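Local atomic coordinates of minor fimbrium subunit Mfa5 (Porphyromonas gingivalis ATCC 33277, PDB entry 6TO1), a protein that serves as an accessory subunit of the minor fimbriae, pili that mediate biofilm formation and adhesion to host cells and other oral bacteria. Residues P282-T287 with T317-A322; T239-V244 with Y336-C341; G269-P274 with P291-K296; D235-E240 with A322-Y327. All coordinates share one frame; numbering follows the deposited sequence.

Contact 1: residues P282-T287 with T317-A322; sequences PSTPLT and TFDGVA. With CA (calcium ion), chain F.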
# COMPACT_ATOMS: atom_id res chain seq x y z
N PRO A 282 20.09 55.63 19.86
CA PRO A 282 20.20 56.54 21.02
C PRO A 282 21.39 57.48 20.92
O PRO A 282 21.41 58.50 21.62
CB PRO A 282 20.33 55.59 22.22
CG PRO A 282 20.86 54.31 21.65
CD PRO A 282 20.33 54.22 20.23
N SER A 283 22.35 57.18 20.04
CA SER A 283 23.55 57.98 19.90
C SER A 283 23.35 59.22 19.04
O SER A 283 24.14 60.16 19.14
CB SER A 283 24.66 57.13 19.28
OG SER A 283 25.06 56.10 20.16
N THR A 284 22.35 59.24 18.22
CA THR A 284 22.11 60.37 17.33
C THR A 284 20.96 61.22 17.86
O THR A 284 20.04 60.70 18.49
CB THR A 284 21.74 59.89 15.92
OG1 THR A 284 20.44 59.26 15.98
CG2 THR A 284 22.75 58.90 15.41
N PRO A 285 20.98 62.53 17.61
CA PRO A 285 19.89 63.37 18.11
C PRO A 285 18.57 63.09 17.43
O PRO A 285 17.53 63.39 18.02
CB PRO A 285 20.36 64.80 17.81
CG PRO A 285 21.83 64.70 17.60
CD PRO A 285 22.09 63.33 17.03
N LEU A 286 18.58 62.55 16.21
CA LEU A 286 17.34 62.26 15.51
C LEU A 286 16.49 61.29 16.33
O LEU A 286 16.99 60.30 16.86
CB LEU A 286 17.66 61.70 14.13
CG LEU A 286 16.52 61.19 13.26
CD1 LEU A 286 15.56 62.32 12.86
CD2 LEU A 286 17.08 60.50 12.03
N THR A 287 15.22 61.61 16.46
CA THR A 287 14.34 60.70 17.18
C THR A 287 13.05 60.51 16.39
O THR A 287 12.60 61.42 15.69
CB THR A 287 14.01 61.21 18.59
OG1 THR A 287 13.36 62.48 18.49
CG2 THR A 287 15.29 61.35 19.40
N THR A 317 14.96 50.70 7.59
CA THR A 317 15.53 51.32 8.77
C THR A 317 14.96 52.72 8.92
O THR A 317 14.36 53.29 8.00
CB THR A 317 17.07 51.37 8.74
OG1 THR A 317 17.49 52.03 7.55
CG2 THR A 317 17.62 49.97 8.77
N PHE A 318 15.08 53.22 10.14
CA PHE A 318 14.92 54.63 10.45
C PHE A 318 16.11 54.98 11.33
O PHE A 318 16.41 54.24 12.27
CB PHE A 318 13.63 54.91 11.22
CG PHE A 318 13.55 56.35 11.71
CD1 PHE A 318 13.22 57.35 10.83
CD2 PHE A 318 13.86 56.66 13.02
CE1 PHE A 318 13.16 58.66 11.26
CE2 PHE A 318 13.80 57.98 13.46
CZ PHE A 318 13.44 58.96 12.58
N ASP A 319 16.80 56.09 11.04
CA ASP A 319 17.92 56.53 11.90
C ASP A 319 19.02 55.46 11.93
O ASP A 319 19.71 55.28 12.94
CB ASP A 319 17.40 56.82 13.32
CG ASP A 319 18.39 57.64 14.19
OD1 ASP A 319 19.25 58.36 13.66
OD2 ASP A 319 18.27 57.57 15.44
N GLY A 320 19.12 54.71 10.84
CA GLY A 320 20.08 53.65 10.68
C GLY A 320 19.79 52.35 11.41
O GLY A 320 20.65 51.47 11.41
N VAL A 321 18.63 52.21 12.05
CA VAL A 321 18.33 51.01 12.83
C VAL A 321 16.91 50.56 12.52
O VAL A 321 16.13 51.26 11.87
CB VAL A 321 18.49 51.24 14.36
CG1 VAL A 321 19.92 51.67 14.71
CG2 VAL A 321 17.48 52.25 14.88
N ALA A 322 16.57 49.37 13.01
CA ALA A 322 15.23 48.81 12.83
C ALA A 322 14.65 48.53 14.21
O ALA A 322 14.97 49.25 15.15
CB ALA A 322 15.27 47.56 11.96
CA CA F . 18.64 58.97 17.57

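Contact 2: residues T239-V244 with Y336-C341; sequences TEQYPV and YYYFPC. With PO4 (phosphate ion), chain C.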
# COMPACT_ATOMS: atom_id res chain seq x y z
N THR A 239 12.33 41.84 14.05
CA THR A 239 12.77 43.21 14.14
C THR A 239 13.29 43.77 12.82
O THR A 239 13.76 44.92 12.79
CB THR A 239 13.88 43.35 15.20
OG1 THR A 239 15.00 42.53 14.85
CG2 THR A 239 13.38 42.98 16.59
N GLU A 240 13.26 43.00 11.74
CA GLU A 240 13.72 43.43 10.42
C GLU A 240 12.77 42.90 9.36
O GLU A 240 12.15 41.84 9.56
CB GLU A 240 15.13 42.91 10.10
CG GLU A 240 16.18 43.28 11.16
CD GLU A 240 16.90 44.58 10.86
OE1 GLU A 240 16.65 45.20 9.80
OE2 GLU A 240 17.71 45.01 11.72
N GLN A 241 12.68 43.59 8.24
CA GLN A 241 11.84 43.14 7.13
C GLN A 241 12.32 43.75 5.82
O GLN A 241 13.20 44.62 5.78
CB GLN A 241 10.37 43.47 7.39
CG GLN A 241 10.03 44.94 7.18
CD GLN A 241 8.53 45.18 7.14
OE1 GLN A 241 7.87 45.21 8.17
NE2 GLN A 241 7.99 45.34 5.95
N TYR A 242 11.70 43.28 4.72
CA TYR A 242 12.04 43.81 3.42
C TYR A 242 11.25 45.09 3.12
O TYR A 242 10.13 45.27 3.60
CB TYR A 242 11.73 42.78 2.31
CG TYR A 242 12.65 41.59 2.33
CD1 TYR A 242 14.04 41.77 2.36
CD2 TYR A 242 12.15 40.29 2.33
CE1 TYR A 242 14.88 40.70 2.39
CE2 TYR A 242 12.99 39.20 2.36
CZ TYR A 242 14.36 39.41 2.40
OH TYR A 242 15.22 38.35 2.44
N PRO A 243 11.80 45.93 2.25
CA PRO A 243 11.10 47.16 1.86
C PRO A 243 9.79 46.87 1.15
O PRO A 243 9.64 45.86 0.45
CB PRO A 243 12.08 47.85 0.91
CG PRO A 243 13.41 47.24 1.19
CD PRO A 243 13.14 45.83 1.63
N VAL A 244 8.87 47.80 1.30
CA VAL A 244 7.58 47.77 0.63
C VAL A 244 7.63 48.71 -0.57
O VAL A 244 7.94 49.90 -0.42
CB VAL A 244 6.46 48.18 1.60
CG1 VAL A 244 5.13 48.32 0.86
CG2 VAL A 244 6.32 47.20 2.77
N TYR A 336 3.01 56.13 11.40
CA TYR A 336 2.98 54.87 10.67
C TYR A 336 4.29 54.13 10.91
O TYR A 336 5.36 54.75 10.87
CB TYR A 336 2.79 55.11 9.16
CG TYR A 336 1.48 55.74 8.86
CD1 TYR A 336 0.46 54.99 8.31
CD2 TYR A 336 1.23 57.07 9.18
CE1 TYR A 336 -0.78 55.56 8.05
CE2 TYR A 336 -0.01 57.64 8.94
CZ TYR A 336 -1.00 56.89 8.38
OH TYR A 336 -2.22 57.45 8.13
N TYR A 337 4.20 52.81 11.13
CA TYR A 337 5.36 52.03 11.53
C TYR A 337 5.34 50.70 10.81
O TYR A 337 4.30 50.02 10.81
CB TYR A 337 5.37 51.75 13.04
CG TYR A 337 5.33 53.01 13.85
CD1 TYR A 337 6.50 53.60 14.30
CD2 TYR A 337 4.13 53.64 14.10
CE1 TYR A 337 6.48 54.78 15.01
CE2 TYR A 337 4.09 54.82 14.80
CZ TYR A 337 5.27 55.38 15.24
OH TYR A 337 5.20 56.58 15.94
N TYR A 338 6.46 50.32 10.19
CA TYR A 338 6.61 48.95 9.72
C TYR A 338 6.64 48.02 10.94
O TYR A 338 7.16 48.37 12.00
CB TYR A 338 7.87 48.80 8.87
CG TYR A 338 7.84 49.68 7.62
CD1 TYR A 338 7.18 49.28 6.46
CD2 TYR A 338 8.46 50.93 7.62
CE1 TYR A 338 7.13 50.11 5.35
CE2 TYR A 338 8.46 51.74 6.50
CZ TYR A 338 7.76 51.34 5.39
OH TYR A 338 7.73 52.15 4.27
N PHE A 339 6.04 46.85 10.78
CA PHE A 339 5.79 45.90 11.86
C PHE A 339 6.32 44.55 11.41
O PHE A 339 5.59 43.75 10.80
CB PHE A 339 4.29 45.88 12.16
CG PHE A 339 3.87 44.96 13.28
CD1 PHE A 339 4.76 44.55 14.26
CD2 PHE A 339 2.57 44.53 13.35
CE1 PHE A 339 4.36 43.70 15.27
CE2 PHE A 339 2.14 43.70 14.35
CZ PHE A 339 3.04 43.27 15.32
N PRO A 340 7.61 44.27 11.65
CA PRO A 340 8.19 43.03 11.11
C PRO A 340 7.48 41.75 11.49
O PRO A 340 7.47 40.81 10.68
CB PRO A 340 9.64 43.08 11.63
CG PRO A 340 9.97 44.53 11.52
CD PRO A 340 8.68 45.24 12.00
N CYS A 341 6.86 41.66 12.68
CA CYS A 341 6.13 40.45 13.00
C CYS A 341 5.00 40.22 11.99
O CYS A 341 4.77 39.08 11.57
CB CYS A 341 5.55 40.51 14.41
SG CYS A 341 6.66 40.31 15.80
P PO4 C . 17.58 41.19 17.75
O1 PO4 C . 19.10 41.31 17.51
O2 PO4 C . 16.83 41.65 16.51
O3 PO4 C . 17.25 42.14 18.89
O4 PO4 C . 17.21 39.83 18.19
O HOH W 1 10.20 39.95 9.65
O HOH W 2 5.33 46.08 8.12
O HOH W 3 9.13 50.68 2.30

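Contact 3: residues G269-P274 with P291-K296; sequences GAINFP and PTHSSK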
# COMPACT_ATOMS: atom_id res chain seq x y z
N GLY A 269 2.20 47.79 23.48
CA GLY A 269 3.53 47.59 24.03
C GLY A 269 4.41 48.79 23.81
O GLY A 269 5.15 49.22 24.70
N ALA A 270 4.32 49.38 22.62
CA ALA A 270 5.13 50.54 22.30
C ALA A 270 4.64 51.79 23.01
O ALA A 270 5.43 52.71 23.22
CB ALA A 270 5.14 50.77 20.78
N ILE A 271 3.36 51.85 23.36
CA ILE A 271 2.90 52.92 24.24
C ILE A 271 3.52 52.76 25.63
O ILE A 271 4.02 53.74 26.20
CB ILE A 271 1.35 52.95 24.31
CG1 ILE A 271 0.76 53.44 22.98
CG2 ILE A 271 0.86 53.81 25.51
CD1 ILE A 271 -0.74 53.13 22.82
N ASN A 272 3.58 51.53 26.14
CA ASN A 272 4.07 51.28 27.49
C ASN A 272 5.58 51.34 27.59
O ASN A 272 6.12 51.78 28.61
CB ASN A 272 3.58 49.91 27.99
CG ASN A 272 2.07 49.87 28.18
OD1 ASN A 272 1.39 50.87 28.01
ND2 ASN A 272 1.55 48.69 28.50
N PHE A 273 6.27 50.88 26.56
CA PHE A 273 7.73 50.74 26.57
C PHE A 273 8.27 51.27 25.24
O PHE A 273 8.85 50.52 24.44
CB PHE A 273 8.14 49.27 26.76
CG PHE A 273 7.61 48.62 28.02
CD1 PHE A 273 8.06 49.01 29.27
CD2 PHE A 273 6.67 47.61 27.94
CE1 PHE A 273 7.58 48.39 30.42
CE2 PHE A 273 6.19 46.99 29.07
CZ PHE A 273 6.65 47.38 30.32
N PRO A 274 8.14 52.58 25.00
CA PRO A 274 8.45 53.09 23.65
C PRO A 274 9.87 52.82 23.19
O PRO A 274 10.08 52.47 22.02
CB PRO A 274 8.17 54.60 23.77
CG PRO A 274 8.15 54.86 25.25
CD PRO A 274 7.63 53.63 25.89
N PRO A 291 4.40 56.02 18.96
CA PRO A 291 3.02 55.65 18.65
C PRO A 291 2.04 55.91 19.79
O PRO A 291 2.39 55.95 20.97
CB PRO A 291 3.09 54.15 18.34
CG PRO A 291 4.34 53.70 19.00
CD PRO A 291 5.29 54.84 18.99
N THR A 292 0.79 56.07 19.38
CA THR A 292 -0.36 56.19 20.26
C THR A 292 -1.40 55.17 19.82
O THR A 292 -1.21 54.42 18.85
CB THR A 292 -0.96 57.60 20.20
OG1 THR A 292 -1.58 57.78 18.91
CG2 THR A 292 0.10 58.65 20.44
N HIS A 293 -2.54 55.14 20.53
CA HIS A 293 -3.57 54.18 20.16
C HIS A 293 -4.10 54.39 18.75
O HIS A 293 -4.70 53.47 18.17
CB HIS A 293 -4.74 54.23 21.16
CG HIS A 293 -4.44 53.56 22.46
ND1 HIS A 293 -4.19 52.20 22.55
CD2 HIS A 293 -4.33 54.05 23.72
CE1 HIS A 293 -3.93 51.89 23.81
NE2 HIS A 293 -4.03 52.99 24.54
N SER A 294 -3.90 55.57 18.17
CA SER A 294 -4.39 55.87 16.82
C SER A 294 -3.35 55.59 15.74
O SER A 294 -3.66 55.73 14.55
CB SER A 294 -4.82 57.34 16.74
OG SER A 294 -5.90 57.56 17.63
N SER A 295 -2.15 55.18 16.11
CA SER A 295 -1.11 54.91 15.12
C SER A 295 -1.42 53.69 14.27
O SER A 295 -2.25 52.85 14.60
CB SER A 295 0.23 54.72 15.82
OG SER A 295 0.65 55.92 16.45
N LYS A 296 -0.70 53.57 13.15
CA LYS A 296 -0.93 52.55 12.16
C LYS A 296 0.36 51.74 12.02
O LYS A 296 1.46 52.29 12.03
CB LYS A 296 -1.34 53.15 10.82
CG LYS A 296 -2.53 54.14 10.91
CD LYS A 296 -3.84 53.45 11.22
CE LYS A 296 -5.02 54.44 11.02
NZ LYS A 296 -6.33 53.83 11.35
O HOH W 4 4.81 55.36 22.36

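Contact 4: residues D235-E240 with A322-Y327; sequences DGLATE and AGALVY. With PO4 (phosphate ion), chain C.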
# COMPACT_ATOMS: atom_id res chain seq x y z
N ASP A 235 12.45 33.09 18.73
CA ASP A 235 11.80 33.57 19.95
C ASP A 235 10.60 34.46 19.65
O ASP A 235 9.89 34.84 20.58
CB ASP A 235 12.77 34.29 20.90
CG ASP A 235 13.37 35.55 20.33
OD1 ASP A 235 12.71 36.27 19.52
OD2 ASP A 235 14.54 35.82 20.71
N GLY A 236 10.35 34.78 18.38
CA GLY A 236 9.07 35.33 17.96
C GLY A 236 9.02 36.83 17.78
O GLY A 236 7.99 37.34 17.28
N LEU A 237 10.04 37.56 18.19
CA LEU A 237 10.03 39.01 18.03
C LEU A 237 10.82 39.42 16.80
O LEU A 237 12.03 39.66 16.87
CB LEU A 237 10.57 39.67 19.30
CG LEU A 237 10.49 41.20 19.30
CD1 LEU A 237 9.00 41.61 19.15
CD2 LEU A 237 11.11 41.85 20.50
N ALA A 238 10.14 39.54 15.65
CA ALA A 238 10.81 39.99 14.44
C ALA A 238 11.16 41.47 14.56
O ALA A 238 10.39 42.26 15.10
CB ALA A 238 9.94 39.72 13.20
N THR A 239 12.33 41.84 14.05
CA THR A 239 12.77 43.21 14.14
C THR A 239 13.29 43.77 12.82
O THR A 239 13.76 44.92 12.79
CB THR A 239 13.88 43.35 15.20
OG1 THR A 239 15.00 42.53 14.85
CG2 THR A 239 13.38 42.98 16.59
N GLU A 240 13.26 43.00 11.74
CA GLU A 240 13.72 43.43 10.42
C GLU A 240 12.77 42.90 9.36
O GLU A 240 12.15 41.84 9.56
CB GLU A 240 15.13 42.91 10.10
CG GLU A 240 16.18 43.28 11.16
CD GLU A 240 16.90 44.58 10.86
OE1 GLU A 240 16.65 45.20 9.80
OE2 GLU A 240 17.71 45.01 11.72
N ALA A 322 16.57 49.37 13.01
CA ALA A 322 15.23 48.81 12.83
C ALA A 322 14.65 48.53 14.21
O ALA A 322 14.97 49.25 15.15
CB ALA A 322 15.27 47.56 11.96
N GLY A 323 13.83 47.51 14.36
CA GLY A 323 13.12 47.33 15.62
C GLY A 323 11.81 46.59 15.42
O GLY A 323 11.39 46.31 14.30
N ALA A 324 11.17 46.27 16.55
CA ALA A 324 9.83 45.68 16.52
C ALA A 324 8.85 46.56 15.77
O ALA A 324 7.92 46.05 15.12
CB ALA A 324 9.33 45.44 17.95
N LEU A 325 9.06 47.88 15.82
CA LEU A 325 8.36 48.84 14.98
C LEU A 325 9.41 49.74 14.34
O LEU A 325 10.35 50.18 15.02
CB LEU A 325 7.37 49.68 15.76
CG LEU A 325 6.12 48.96 16.27
CD1 LEU A 325 5.32 49.97 17.10
CD2 LEU A 325 5.31 48.35 15.15
N VAL A 326 9.28 49.99 13.04
CA VAL A 326 10.20 50.88 12.33
C VAL A 326 9.41 52.08 11.82
O VAL A 326 8.56 51.97 10.92
CB VAL A 326 10.92 50.16 11.19
CG1 VAL A 326 12.01 51.11 10.58
CG2 VAL A 326 11.58 48.90 11.66
N TYR A 327 9.71 53.24 12.38
CA TYR A 327 9.04 54.47 12.01
C TYR A 327 9.24 54.80 10.54
O TYR A 327 10.34 54.65 10.00
CB TYR A 327 9.62 55.59 12.91
CG TYR A 327 9.07 56.96 12.69
CD1 TYR A 327 7.71 57.18 12.64
CD2 TYR A 327 9.94 58.05 12.56
CE1 TYR A 327 7.21 58.47 12.44
CE2 TYR A 327 9.45 59.32 12.36
CZ TYR A 327 8.09 59.53 12.31
OH TYR A 327 7.64 60.80 12.12
P PO4 C . 17.58 41.19 17.75
O1 PO4 C . 19.10 41.31 17.51
O2 PO4 C . 16.83 41.65 16.51
O3 PO4 C . 17.25 42.14 18.89
O4 PO4 C . 17.21 39.83 18.19
O HOH W 5 7.85 43.31 14.90

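Contact 1: residues P282-T287 with T317-A322
Thr284 and Asp319 meet beside a shared calcium ion, their side chains sliding past each other in opposite directions. OG1 of Thr284 binds the calcium at 2.4 Å. The same hydroxyl donates a 2.8 Å hydrogen bond to OD1 of Asp319, using the syn lone pair of that oxygen. The second carboxylate oxygen, OD2 of Asp319, binds the calcium at 2.6 Å. The carboxylate thus splits its work: one oxygen holds the metal and the other holds a hydroxyl that is itself a metal ligand. The nearby positive ion probably favours the charged form of Asp319. In Thr284, OG1 sits between the backbone N and the carbonyl carbon (chi1 68°), and the carbonyl O of Thr284 joins it on the metal. Leu286 adds its own carbonyl O, 2.2 Å from the calcium.

The side chain of Leu286 packs beside this polar cluster. CD2 of Leu286 lies 3.5 Å from OD1 of Asp319. Leu286 and Phe318 reach toward each other tip to tip. CG of Leu286, anti to the backbone N (chi1 174°), lies 3.9 Å from CZ of Phe318. The carbonyl carbon of Thr287 meets the edge of the Phe318 ring. Phe318 also stacks edge-to-face with Tyr327. Asp319 is carried on a type I' turn, closed by backbone hydrogen bonds between Phe318 and Val321 in both directions. Asn280 and Asn281 complete the site, an all-oxygen calcium site that pins two surface loops together.

Contact 2: residues T239-V244 with Y336-C341
Gln241 and Pro340 bring the two backbones closest, with CA atoms 5.4 Å apart, where the irregular segment 239-244 passes the junction of strand 336-338 and the helix starting at Pro340. The Pro340 ring packs against backbone: its CB lies 3.5 Å from O of Glu240, and its CG approaches the carbonyl carbon of Thr239. Gln241 and Tyr338 cross at about a right angle, with amide and ring planes 72° apart. CG of Gln241 lies between the backbone N and the carbonyl carbon (chi1 75°), and the chain runs extended beyond it. OE1 of Gln241 lies 3.7 Å from CB of Tyr338. NE2 of Gln241 donates a nearly straight bond (170°) to O of Tyr242. This partner lies in the amide plane, which fixes the rotation of the amide.

Water does the polar bridging. One molecule donates to OE1 of Gln241 at 2.7 Å and accepts from N of Phe339, the N-cap residue. A second donates to O of Glu240 and to O of Pro340. A third accepts from N of Val244 and donates to OH of Tyr338 at 2.8 Å. That hydroxyl is also hydrogen-bonded to OE1 of Glu328. CG2 of Val244 touches CE1 of Tyr338 at 4.0 Å.

Tyr338 stacks edge-to-face with Phe252. Gln241 and Tyr242 lean on helix 209-220. Phe339 and Cys341 contact helix 369-378, and Phe339 also touches strand 296-298.

Contact 3: residues G269-P274 with P291-K296
CD1 of Ile271 sits over one face of the His293 ring, 3.5 Å from its centroid and 7° off the ring normal, a CH-pi contact. The two side chains cross at about a right angle. CG1 of Ile271 is anti to the carbonyl carbon, and an extended chi2 (163°) carries CD1 out to the ring. CG1 of Ile271 lies 3.6 Å from O of Pro291. Beside it, CB of Ala270 presses on CG of Pro291 at 3.5 Å. No direct hydrogen bond joins the segments, but one water donates to O of Ala270 and to O of Pro291, at 2.9 Å each.

In the next shell, ND1 of His293 is hydrogen-bonded to OE2 of Glu255, which probably helps fix the ring. N of Thr292 donates to OG of Ser295 at 2.9 Å, and OG of Ser295 is also hydrogen-bonded to O of Pro334. OG1 of Thr292 accepts from N of Ser294. Farther out, Pro291 packs on Tyr337 and Ala270 on Leu325. The C-terminal end of helix 262-272 is thus packed against a type I turn, Thr292 to Ser295, that also contains an ST turn and leads into strand 296-298.

Contact 4: residues D235-E240 with A322-Y327
Glu240 approaches Ala322 through a chain bent at chi2 (-92°), which sets CD of Glu240 3.6 Å from CB of Ala322. OE1 of Glu240 forms a salt bridge with NE of Arg315. OG1 of Thr239 lies between the backbone N and the carbonyl carbon (chi1 60°) and donates to O2 of a bound phosphate, probably from the crystallisation liquor, at 2.6 Å. OG1 is also hydrogen-bonded to N of Thr207.

N of Gly323 donates to O of Thr239 at 3.0 Å (153°), in the carbonyl plane and on a lone pair. CB of Ala322 packs 3.2 Å from the same O of Thr239. CA of Thr239 makes a CA-H...O contact of 3.4 Å with O of Gly323. CD1 of Leu237 meets CB of Ala324 at 4.0 Å. One water donates to O of Ala238 and to O of Ala324. Upstream, OD1 of Asp235 accepts from N of Leu237 in an Asx turn.

The side chain of Thr239 is about 5 Å from a magnesium ion bound by Ser135, Ser137 and Thr207, a site consistent with the metal-ion-dependent adhesion site of von Willebrand A domains. In this crystal the phosphate engages the Thr239 hydroxyl; backbone and water bonds probably hold segment 322-327 near the site.

How the contacts relate
From the N terminus, segments 235-240 and 239-244 share Thr239 and Glu240 just after strand 227-234. Contact 4 closes the loop from there to strand 326-327, and contact 2 closes a slightly longer one to strand 336-338 and helix 340-353. Contacts 1 and 3 both nest inside these loops. They cross each other, since 269-274, 282-287, 291-296 and 317-322 alternate along the chain. Contact 3 joins helix 262-272 to the lead-in of strand 296-298, and contact 1 ties two calcium-binding loops. Ala322 belongs to both contacts 1 and 4. Strands 326-327 and 336-338 are sheet neighbours, which links contacts 2 and 4 a second time; both also reach the phosphate through Thr239.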